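Local coordinates for CLIP-associating protein 2 (Mus musculus, PDB 3WOZ) that contributes to microtubule dynamics through TOG domains, arrays of HEAT-repeat helices that probably act by binding tubulin or microtubules, at residues Ile127-Thr132 with Ser167-Ala172; Pro120-Phe125 with Pro160-Asn165; Gly28-Leu33 with Leu67-Asp72; Lys149-Leu154 with Gln193-Ser198. All blocks are in the same frame, centred on the assembly; numbering follows the deposited sequence.

Interaction 1 (Ile127-Thr132 with Ser167-Ala172)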
# COMPACT_ATOMS: atom_id res chain seq x y z
N ILE A 127 -6.04 1.16 -6.84
CA ILE A 127 -5.24 2.13 -6.10
C ILE A 127 -3.78 2.04 -6.53
O ILE A 127 -3.10 3.06 -6.69
CB ILE A 127 -5.37 1.93 -4.58
CG1 ILE A 127 -6.74 2.43 -4.11
CG2 ILE A 127 -4.24 2.64 -3.82
CD1 ILE A 127 -7.22 1.78 -2.86
N LEU A 128 -3.30 0.81 -6.73
CA LEU A 128 -1.91 0.59 -7.11
C LEU A 128 -1.60 1.09 -8.52
O LEU A 128 -0.49 1.56 -8.79
CB LEU A 128 -1.55 -0.89 -6.96
CG LEU A 128 -1.49 -1.46 -5.53
CD1 LEU A 128 -1.21 -2.94 -5.58
CD2 LEU A 128 -0.45 -0.76 -4.69
N MSE A 129 -2.57 0.99 -9.43
CA MSE A 129 -2.38 1.49 -10.79
C MSE A 129 -2.28 3.01 -10.81
O MSE A 129 -1.36 3.56 -11.41
CB MSE A 129 -3.47 0.97 -11.73
CG MSE A 129 -3.43 -0.54 -11.99
SE MSE A 129 -1.73 -1.27 -12.62
CE MSE A 129 -0.95 -1.82 -10.91
N ARG A 130 -3.20 3.69 -10.12
CA ARG A 130 -3.16 5.15 -9.98
C ARG A 130 -1.90 5.64 -9.26
O ARG A 130 -1.32 6.65 -9.66
CB ARG A 130 -4.42 5.67 -9.27
CG ARG A 130 -5.67 5.69 -10.15
CD ARG A 130 -6.90 6.23 -9.40
NE ARG A 130 -7.34 5.32 -8.34
CZ ARG A 130 -8.16 4.28 -8.51
NH1 ARG A 130 -8.64 4.00 -9.72
NH2 ARG A 130 -8.49 3.52 -7.48
N PHE A 131 -1.48 4.93 -8.22
CA PHE A 131 -0.29 5.31 -7.45
C PHE A 131 0.99 5.22 -8.28
O PHE A 131 1.87 6.06 -8.16
CB PHE A 131 -0.18 4.48 -6.17
CG PHE A 131 0.80 5.02 -5.16
CD1 PHE A 131 0.77 6.37 -4.79
CD2 PHE A 131 1.73 4.18 -4.56
CE1 PHE A 131 1.67 6.87 -3.85
CE2 PHE A 131 2.63 4.68 -3.61
CZ PHE A 131 2.60 6.02 -3.26
N THR A 132 1.07 4.19 -9.12
CA THR A 132 2.21 3.99 -10.01
C THR A 132 2.40 5.18 -10.96
O THR A 132 3.53 5.61 -11.20
CB THR A 132 2.06 2.67 -10.81
OG1 THR A 132 2.01 1.57 -9.90
CG2 THR A 132 3.23 2.46 -11.78
N SER A 167 -7.31 2.40 -19.65
CA SER A 167 -6.34 3.47 -19.89
C SER A 167 -5.35 3.61 -18.73
O SER A 167 -4.14 3.73 -18.95
CB SER A 167 -7.05 4.79 -20.18
OG SER A 167 -7.90 5.17 -19.11
N GLU A 168 -5.87 3.60 -17.50
CA GLU A 168 -5.04 3.71 -16.30
C GLU A 168 -4.07 2.54 -16.14
O GLU A 168 -2.90 2.74 -15.81
CB GLU A 168 -5.91 3.83 -15.05
CG GLU A 168 -6.43 5.24 -14.81
CD GLU A 168 -7.25 5.36 -13.54
OE1 GLU A 168 -7.65 4.32 -12.96
OE2 GLU A 168 -7.50 6.51 -13.12
N THR A 169 -4.56 1.33 -16.39
CA THR A 169 -3.76 0.12 -16.26
C THR A 169 -2.75 0.01 -17.42
O THR A 169 -1.67 -0.54 -17.25
CB THR A 169 -4.65 -1.14 -16.17
OG1 THR A 169 -5.68 -0.91 -15.20
CG2 THR A 169 -3.84 -2.34 -15.74
N ARG A 170 -3.14 0.56 -18.57
CA ARG A 170 -2.25 0.68 -19.72
C ARG A 170 -1.14 1.70 -19.44
O ARG A 170 0.02 1.49 -19.78
CB ARG A 170 -3.06 1.09 -20.95
CG ARG A 170 -2.42 0.78 -22.29
CD ARG A 170 -3.48 0.65 -23.39
NE ARG A 170 -4.50 1.70 -23.35
CZ ARG A 170 -5.80 1.49 -23.13
NH1 ARG A 170 -6.26 0.26 -22.93
NH2 ARG A 170 -6.64 2.51 -23.10
N LEU A 171 -1.53 2.81 -18.80
CA LEU A 171 -0.60 3.87 -18.40
C LEU A 171 0.38 3.40 -17.32
O LEU A 171 1.53 3.85 -17.29
CB LEU A 171 -1.39 5.09 -17.90
CG LEU A 171 -0.71 6.41 -17.51
CD1 LEU A 171 -0.13 7.15 -18.71
CD2 LEU A 171 -1.70 7.31 -16.77
N ALA A 172 -0.07 2.49 -16.46
CA ALA A 172 0.75 1.96 -15.38
C ALA A 172 1.75 0.92 -15.87
O ALA A 172 2.93 0.96 -15.50
CB ALA A 172 -0.12 1.38 -14.28
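Met-129, a selenomethionine, sets CG beside its own backbone N and then bends at chi2 (-54°) and again at chi3, so that the chain hooks round and SE faces helix 167-179. Arg-130 starts the same way, runs straight through chi2 and bends at chi3, which swings its guanidinium along the flank of its helix to Glu-168, whose own chain is extended beyond CG.

At the centre, Met-129 SE lies close against the methyl of Ala-172, 3.5 Å from its CB, and the Met-129 chain crosses that of Thr-169 obliquely, SE 3.9 Å from Thr-169 CG2. Thr-169 CG2 stands anti to its backbone N, while Thr-169 OG1 is hydrogen-bonded to Ser-166 OG. Thr-132 adds its CG2, 4.0 Å from Ala-172 O. Its OG1 turns back to its own helix and bonds Leu-128 O at 2.7 Å, in the carbonyl plane; the same oxygen also takes the Thr-132 N-H.

The axes of segments 127-132 and 167-172 come within 8.6 Å and cross at 53°, a close approach consistent with the small Ala-172 at the crossing. Helices 121-133 and 167-179 belong to one layer of the HEAT-type solenoid, and Met-129 also touches Ile-151 of helix 141-155.

At the partly exposed border, Arg-130 NH1 reaches Glu-168 OE1 at 3.4 Å, a salt bridge whose hydrogen bond is weak, with the two planar groups 55° apart. Arg-130 CG meanwhile rests 3.6 Å from Glu-168 OE2. With this long, weakly directed charge pair at the border, the close contact of SE with the Ala-172 methyl is the tighter, buried part of the interface.

Interaction 2 (Pro120-Phe125 with Pro160-Asn165)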
# COMPACT_ATOMS: atom_id res chain seq x y z
N PRO A 120 -10.80 -6.03 -0.66
CA PRO A 120 -11.00 -6.61 -2.00
C PRO A 120 -9.81 -6.36 -2.91
O PRO A 120 -9.22 -5.29 -2.87
CB PRO A 120 -12.24 -5.88 -2.53
CG PRO A 120 -12.95 -5.39 -1.31
CD PRO A 120 -11.87 -5.08 -0.31
N ASN A 121 -9.46 -7.37 -3.71
CA ASN A 121 -8.28 -7.30 -4.57
C ASN A 121 -8.37 -6.23 -5.67
O ASN A 121 -7.40 -5.50 -5.91
CB ASN A 121 -7.97 -8.67 -5.18
CG ASN A 121 -7.45 -9.67 -4.15
OD1 ASN A 121 -6.74 -9.31 -3.20
ND2 ASN A 121 -7.78 -10.95 -4.34
N ASP A 122 -9.52 -6.16 -6.35
CA ASP A 122 -9.71 -5.19 -7.43
C ASP A 122 -9.50 -3.76 -6.95
O ASP A 122 -8.77 -3.00 -7.58
CB ASP A 122 -11.09 -5.36 -8.11
CG ASP A 122 -12.26 -5.19 -7.15
OD1 ASP A 122 -12.10 -5.41 -5.93
OD2 ASP A 122 -13.36 -4.84 -7.64
N LEU A 123 -10.10 -3.43 -5.80
CA LEU A 123 -9.95 -2.11 -5.18
C LEU A 123 -8.49 -1.78 -4.83
O LEU A 123 -8.02 -0.66 -5.09
CB LEU A 123 -10.82 -2.00 -3.92
CG LEU A 123 -12.35 -2.09 -3.98
CD1 LEU A 123 -12.92 -1.84 -2.60
CD2 LEU A 123 -12.98 -1.11 -4.98
N GLN A 124 -7.79 -2.75 -4.24
CA GLN A 124 -6.35 -2.61 -3.96
C GLN A 124 -5.59 -2.36 -5.25
O GLN A 124 -4.75 -1.47 -5.32
CB GLN A 124 -5.79 -3.87 -3.32
CG GLN A 124 -6.30 -4.20 -1.93
CD GLN A 124 -5.51 -5.34 -1.33
OE1 GLN A 124 -6.06 -6.40 -1.01
NE2 GLN A 124 -4.21 -5.15 -1.22
N PHE A 125 -5.87 -3.18 -6.26
CA PHE A 125 -5.17 -3.11 -7.54
C PHE A 125 -5.35 -1.76 -8.24
O PHE A 125 -4.41 -1.22 -8.81
CB PHE A 125 -5.60 -4.25 -8.47
CG PHE A 125 -4.78 -4.36 -9.72
CD1 PHE A 125 -5.28 -3.89 -10.94
CD2 PHE A 125 -3.50 -4.91 -9.69
CE1 PHE A 125 -4.52 -3.99 -12.10
CE2 PHE A 125 -2.73 -5.01 -10.85
CZ PHE A 125 -3.24 -4.55 -12.06
N PRO A 160 -8.38 -13.36 -12.26
CA PRO A 160 -8.03 -12.84 -13.59
C PRO A 160 -8.81 -11.59 -14.01
O PRO A 160 -8.23 -10.69 -14.64
CB PRO A 160 -8.35 -14.02 -14.52
CG PRO A 160 -8.13 -15.22 -13.67
CD PRO A 160 -8.57 -14.83 -12.28
N ARG A 161 -10.09 -11.50 -13.66
CA ARG A 161 -10.91 -10.36 -14.06
C ARG A 161 -10.78 -9.14 -13.14
O ARG A 161 -11.52 -8.16 -13.27
CB ARG A 161 -12.38 -10.77 -14.26
CG ARG A 161 -13.26 -9.81 -15.10
CD ARG A 161 -12.52 -9.13 -16.27
NE ARG A 161 -12.04 -10.08 -17.28
CZ ARG A 161 -10.95 -9.90 -18.03
NH1 ARG A 161 -10.20 -8.81 -17.88
NH2 ARG A 161 -10.60 -10.82 -18.92
N ASP A 162 -9.81 -9.19 -12.23
CA ASP A 162 -9.44 -8.01 -11.44
C ASP A 162 -8.46 -7.15 -12.25
O ASP A 162 -8.23 -5.99 -11.92
CB ASP A 162 -8.81 -8.41 -10.10
CG ASP A 162 -9.80 -9.07 -9.16
OD1 ASP A 162 -9.36 -9.88 -8.32
OD2 ASP A 162 -11.02 -8.77 -9.23
N PHE A 163 -7.90 -7.74 -13.30
CA PHE A 163 -6.95 -7.06 -14.17
C PHE A 163 -7.55 -6.86 -15.57
O PHE A 163 -7.78 -7.83 -16.30
CB PHE A 163 -5.64 -7.85 -14.24
CG PHE A 163 -4.68 -7.35 -15.28
CD1 PHE A 163 -4.42 -8.09 -16.43
CD2 PHE A 163 -4.02 -6.13 -15.12
CE1 PHE A 163 -3.53 -7.63 -17.40
CE2 PHE A 163 -3.13 -5.66 -16.08
CZ PHE A 163 -2.88 -6.41 -17.22
N THR A 164 -7.80 -5.60 -15.92
CA THR A 164 -8.41 -5.26 -17.21
C THR A 164 -7.58 -4.27 -18.02
O THR A 164 -6.86 -3.43 -17.46
CB THR A 164 -9.84 -4.68 -17.03
OG1 THR A 164 -9.82 -3.59 -16.11
CG2 THR A 164 -10.81 -5.74 -16.52
N ASN A 165 -7.69 -4.37 -19.34
CA ASN A 165 -7.04 -3.45 -20.26
C ASN A 165 -7.79 -2.13 -20.35
O ASN A 165 -8.62 -1.92 -21.23
CB ASN A 165 -6.88 -4.09 -21.65
CG ASN A 165 -6.10 -3.21 -22.63
OD1 ASN A 165 -5.34 -2.33 -22.22
ND2 ASN A 165 -6.29 -3.46 -23.92
O HOH W 1 -10.18 -11.44 -6.11
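The rings of Phe-125 and Phe-163 stand almost perpendicular, their planes at 88° and their centroids 5.9 Å apart. Both chains leave with CG anti to the backbone N, and they cross obliquely: Phe-125 brings CZ to 3.5 Å from Phe-163 CD2, meeting the rim of that ring close to its plane, with CE1 just behind. Leu-199 of helix 186-202 touches both rings, and Phe-207 packs on Phe-163.

Beside the aromatic pair, Asp-162 directs its carboxylate at the first turn of helix 121-133. OD1 sits 3.6 Å from Asn-121 CB and OD2 3.6 Å from Asp-122 CB, so the carboxylate lies alongside the first turn, one oxygen at each of two successive CB atoms. In this array of HEAT-type helices the contact fastens the connection between helices 141-155 and 167-179 to the N-terminal end of helix 121-133, where the helix dipole would be expected to favour a negative charge.

A water completes the link, accepting from Asn-121 ND2 at 3.0 Å and donating to Asp-162 OD1 at 2.8 Å. Asn-121 OD1 takes Gln-157 NE2, and Asp-162 OD1 also accepts from Asp-159 N. An alanine in place of Asp-162 has no carboxylate for the water or for Asp-159 N, and would probably leave the loop less firmly held. Asp-122 OD1, 4.8 Å from Asp-162 OD2, turns to its own helix and takes a weak hydrogen bond from Leu-123 N.

Interaction 3 (Gly28-Leu33 with Leu67-Asp72)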
# COMPACT_ATOMS: atom_id res chain seq x y z
N GLY A 28 -4.30 3.16 25.01
CA GLY A 28 -5.75 3.17 25.22
C GLY A 28 -6.52 2.65 24.02
O GLY A 28 -7.46 1.87 24.17
N LEU A 29 -6.10 3.06 22.82
CA LEU A 29 -6.72 2.61 21.58
C LEU A 29 -6.53 1.12 21.35
O LEU A 29 -7.47 0.42 20.98
CB LEU A 29 -6.19 3.42 20.38
CG LEU A 29 -6.62 3.02 18.97
CD1 LEU A 29 -8.14 2.96 18.81
CD2 LEU A 29 -6.02 4.00 17.96
N GLN A 30 -5.31 0.64 21.59
CA GLN A 30 -5.00 -0.79 21.49
C GLN A 30 -5.92 -1.59 22.40
O GLN A 30 -6.48 -2.61 21.99
CB GLN A 30 -3.53 -1.05 21.85
CG GLN A 30 -2.54 -0.77 20.71
CD GLN A 30 -1.08 -0.71 21.17
OE1 GLN A 30 -0.21 -0.22 20.44
NE2 GLN A 30 -0.80 -1.20 22.37
N ASN A 31 -6.08 -1.11 23.63
CA ASN A 31 -6.98 -1.74 24.60
C ASN A 31 -8.43 -1.76 24.11
O ASN A 31 -9.10 -2.80 24.19
CB ASN A 31 -6.87 -1.04 25.95
CG ASN A 31 -7.08 -1.99 27.12
OD1 ASN A 31 -8.00 -1.81 27.91
ND2 ASN A 31 -6.23 -3.00 27.22
N LEU A 32 -8.90 -0.62 23.58
CA LEU A 32 -10.24 -0.50 23.00
C LEU A 32 -10.47 -1.53 21.90
O LEU A 32 -11.54 -2.13 21.82
CB LEU A 32 -10.48 0.90 22.42
CG LEU A 32 -10.54 2.18 23.25
CD1 LEU A 32 -10.85 3.36 22.34
CD2 LEU A 32 -11.57 2.11 24.37
N LEU A 33 -9.45 -1.73 21.06
CA LEU A 33 -9.53 -2.68 19.96
C LEU A 33 -9.51 -4.13 20.45
O LEU A 33 -10.28 -4.96 19.98
CB LEU A 33 -8.41 -2.43 18.95
CG LEU A 33 -8.43 -1.08 18.22
CD1 LEU A 33 -7.09 -0.81 17.56
CD2 LEU A 33 -9.57 -1.00 17.20
N LEU A 67 2.27 1.87 14.01
CA LEU A 67 2.35 0.75 13.07
C LEU A 67 1.81 -0.57 13.64
O LEU A 67 1.17 -1.33 12.92
CB LEU A 67 3.79 0.54 12.58
CG LEU A 67 4.36 1.61 11.65
CD1 LEU A 67 5.82 1.28 11.37
CD2 LEU A 67 3.55 1.73 10.34
N GLU A 68 2.08 -0.82 14.92
CA GLU A 68 1.59 -2.02 15.59
C GLU A 68 0.09 -1.98 15.83
O GLU A 68 -0.58 -3.01 15.74
CB GLU A 68 2.31 -2.24 16.93
CG GLU A 68 3.74 -2.70 16.78
CD GLU A 68 4.52 -2.66 18.08
OE1 GLU A 68 4.41 -1.66 18.83
OE2 GLU A 68 5.25 -3.63 18.35
N THR A 69 -0.43 -0.80 16.14
CA THR A 69 -1.86 -0.61 16.37
C THR A 69 -2.66 -0.78 15.07
O THR A 69 -3.80 -1.24 15.11
CB THR A 69 -2.13 0.79 16.98
OG1 THR A 69 -1.19 1.03 18.03
CG2 THR A 69 -3.55 0.88 17.54
N LEU A 70 -2.05 -0.43 13.94
CA LEU A 70 -2.69 -0.54 12.62
C LEU A 70 -3.18 -1.95 12.33
O LEU A 70 -4.24 -2.13 11.73
CB LEU A 70 -1.74 -0.10 11.50
CG LEU A 70 -1.72 1.35 11.00
CD1 LEU A 70 -0.71 1.48 9.86
CD2 LEU A 70 -3.10 1.82 10.53
N VAL A 71 -2.40 -2.95 12.76
CA VAL A 71 -2.72 -4.36 12.52
C VAL A 71 -4.08 -4.70 13.11
O VAL A 71 -4.95 -5.24 12.42
CB VAL A 71 -1.61 -5.29 13.08
CG1 VAL A 71 -2.04 -6.76 13.02
CG2 VAL A 71 -0.31 -5.08 12.32
N ASP A 72 -4.27 -4.36 14.39
CA ASP A 72 -5.53 -4.57 15.09
C ASP A 72 -6.66 -3.72 14.53
O ASP A 72 -7.80 -4.17 14.45
CB ASP A 72 -5.35 -4.26 16.58
CG ASP A 72 -4.46 -5.25 17.26
OD1 ASP A 72 -3.28 -4.92 17.52
OD2 ASP A 72 -4.93 -6.38 17.51
O HOH W 2 2.63 -1.17 20.88
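Helices 19-34 and 60-77 are neighbours in one layer of the HEAT-type array, and helix 41-54 comes between them in the chain. The two segments run side by side in the same direction, 17° from parallel, with their axes 9.9 Å apart.

The polar part of the contact is built on Gln-30 and Thr-69. Gln-30 sets CG beside its backbone N and then stretches out, carrying its amide across the gap so that the chain meets Thr-69 at about a right angle. Gln-30 OE1 ends 2.9 Å from Thr-69 OG1, which is also hydrogen-bonded to Met-65 O in its own helix. A water gives OE1 a second partner: it donates to Gln-30 OE1 at 3.0 Å and to Glu-68 OE1 at 2.8 Å, so a bridge runs from one helix to the other on the more open side.

The apolar part lies on the buried side. Thr-69 holds its methyl anti to the backbone N, and CG2 is met by three side chains: the aliphatic stem of Gln-30 at CG, 3.7 Å away, the isobutyl end of Leu-29 and one branch of Leu-33. The Leu-29 side chain also touches Leu-47 and Phe-51 of helix 41-54. One turn further on, Leu-33 uses a single methyl for two partners, CD1 lying 3.9 Å from Thr-69 CG2 and 4.0 Å from Asp-72 CB.

Interaction 4 (Lys149-Leu154 with Gln193-Ser198)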
# COMPACT_ATOMS: atom_id res chain seq x y z
N LYS A 149 6.83 -4.81 -5.56
CA LYS A 149 6.74 -6.04 -4.76
C LYS A 149 5.31 -6.30 -4.30
O LYS A 149 4.85 -7.44 -4.31
CB LYS A 149 7.68 -5.98 -3.55
CG LYS A 149 9.13 -6.29 -3.88
CD LYS A 149 9.97 -6.28 -2.61
CE LYS A 149 11.36 -6.86 -2.83
NZ LYS A 149 12.23 -6.54 -1.66
N TYR A 150 4.60 -5.24 -3.92
CA TYR A 150 3.22 -5.36 -3.48
C TYR A 150 2.30 -5.78 -4.63
O TYR A 150 1.50 -6.71 -4.46
CB TYR A 150 2.75 -4.05 -2.83
CG TYR A 150 1.46 -4.17 -2.05
CD1 TYR A 150 0.22 -4.21 -2.70
CD2 TYR A 150 1.47 -4.23 -0.66
CE1 TYR A 150 -0.97 -4.31 -1.98
CE2 TYR A 150 0.29 -4.33 0.07
CZ TYR A 150 -0.93 -4.37 -0.60
OH TYR A 150 -2.10 -4.46 0.11
N ILE A 151 2.43 -5.13 -5.78
CA ILE A 151 1.71 -5.55 -7.00
C ILE A 151 1.91 -7.03 -7.22
O ILE A 151 0.94 -7.78 -7.31
CB ILE A 151 2.20 -4.85 -8.31
CG1 ILE A 151 2.46 -3.35 -8.12
CG2 ILE A 151 1.26 -5.16 -9.48
CD1 ILE A 151 1.25 -2.48 -8.09
N GLU A 152 3.17 -7.45 -7.29
CA GLU A 152 3.51 -8.84 -7.56
C GLU A 152 2.81 -9.80 -6.60
O GLU A 152 2.24 -10.80 -7.03
CB GLU A 152 5.03 -9.06 -7.51
CG GLU A 152 5.47 -10.21 -8.41
CD GLU A 152 6.52 -11.11 -7.78
OE1 GLU A 152 7.38 -10.62 -7.02
OE2 GLU A 152 6.48 -12.33 -8.07
N THR A 153 2.84 -9.48 -5.31
CA THR A 153 2.21 -10.34 -4.29
C THR A 153 0.68 -10.33 -4.43
O THR A 153 0.03 -11.37 -4.27
CB THR A 153 2.63 -9.94 -2.87
OG1 THR A 153 4.05 -9.79 -2.82
CG2 THR A 153 2.20 -10.99 -1.85
N LEU A 154 0.11 -9.17 -4.76
CA LEU A 154 -1.33 -9.05 -4.97
C LEU A 154 -1.78 -9.85 -6.18
O LEU A 154 -2.86 -10.44 -6.19
CB LEU A 154 -1.75 -7.58 -5.12
CG LEU A 154 -3.25 -7.28 -5.15
CD1 LEU A 154 -3.90 -7.53 -3.79
CD2 LEU A 154 -3.52 -5.86 -5.61
N GLN A 193 10.14 -6.81 -13.71
CA GLN A 193 10.01 -8.05 -14.47
C GLN A 193 9.00 -8.99 -13.83
O GLN A 193 8.07 -9.46 -14.50
CB GLN A 193 11.36 -8.76 -14.59
CG GLN A 193 12.19 -8.28 -15.75
CD GLN A 193 13.67 -8.58 -15.59
OE1 GLN A 193 14.05 -9.69 -15.25
NE2 GLN A 193 14.50 -7.57 -15.85
N SER A 194 9.17 -9.25 -12.53
CA SER A 194 8.26 -10.09 -11.78
C SER A 194 6.82 -9.58 -11.87
O SER A 194 5.89 -10.38 -12.01
CB SER A 194 8.71 -10.22 -10.32
OG SER A 194 8.79 -8.96 -9.69
N VAL A 195 6.64 -8.26 -11.82
CA VAL A 195 5.31 -7.66 -11.97
C VAL A 195 4.72 -7.95 -13.35
O VAL A 195 3.59 -8.43 -13.45
CB VAL A 195 5.32 -6.13 -11.67
CG1 VAL A 195 4.05 -5.46 -12.20
CG2 VAL A 195 5.44 -5.90 -10.18
N LEU A 196 5.50 -7.70 -14.40
CA LEU A 196 5.07 -7.97 -15.78
C LEU A 196 4.79 -9.46 -16.00
O LEU A 196 3.80 -9.82 -16.62
CB LEU A 196 6.09 -7.45 -16.79
CG LEU A 196 6.30 -5.94 -16.86
CD1 LEU A 196 7.40 -5.59 -17.84
CD2 LEU A 196 5.02 -5.20 -17.22
N ILE A 197 5.67 -10.30 -15.46
CA ILE A 197 5.50 -11.76 -15.52
C ILE A 197 4.20 -12.18 -14.84
O ILE A 197 3.39 -12.90 -15.44
CB ILE A 197 6.72 -12.50 -14.87
CG1 ILE A 197 7.97 -12.39 -15.76
CG2 ILE A 197 6.38 -13.97 -14.56
CD1 ILE A 197 7.92 -13.16 -17.08
N SER A 198 4.00 -11.74 -13.60
CA SER A 198 2.82 -12.12 -12.82
C SER A 198 1.51 -11.67 -13.46
O SER A 198 0.55 -12.43 -13.49
CB SER A 198 2.93 -11.62 -11.37
OG SER A 198 3.22 -10.23 -11.32
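The carboxylate of Glu-152 lies flat against Ser-194: the serine CB sits squarely over one face, 3.5 Å from Glu-152 CD, and OG stands over the same face towards OE1. That oxygen is 3.4 Å from Ser-194 OG, but no hydrogen bond forms between them; Ser-194 OG has its polar partners, Ala-191 O and Lys-190 O, in its own helix. The charge is met at OE2, in a salt bridge with Lys-156.

Glu-152 has CG anti to its backbone N (chi1 -152°) and bends at chi2, which lays its stem along helix 186-202, CG 3.7 Å from Ser-198 OG. Deeper in, Val-195 wedges both methyls against Ile-151: Val-195 CG2 is 3.9 Å from Ile-151 CB, and Val-195 CG1 3.9 Å from Ile-151 CG2. An alanine in place of Glu-152 has no stem or carboxylate to cover Ser-194 and pair with Lys-156, and would probably leave the helices less closely packed at this edge.

The segments run 25° from parallel, axes 8.7 Å apart; Val-195 also touches Val-176 of helix 167-179. Such side-by-side helices, with an intervening helix packed behind, are characteristic of the HEAT-repeat solenoid of a TOG domain.

Overall arrangement
From the N terminus, interaction 3 comes first, joining helices 19-34 and 60-77 and closing its loop before any other contact opens. Further along, the segments of interactions 2, 1 and 4 open in that order, at 120-125, 127-132 and 149-154, and close in the same order, so all three cross one another. Interactions 1 and 2 share helix 121-133 and touch through Thr-169 and Phe-163; interaction 4 meets interaction 1 where Ile-151 packs on Leu-128. Interaction 2 touches interaction 4 through Phe-125 and Leu-154, and the three tie helices 121-133, 141-155, 167-179 and 186-202 together. Interaction 3 lies 29 to 32 Å from them between centres, towards the other end of the solenoid, without contact.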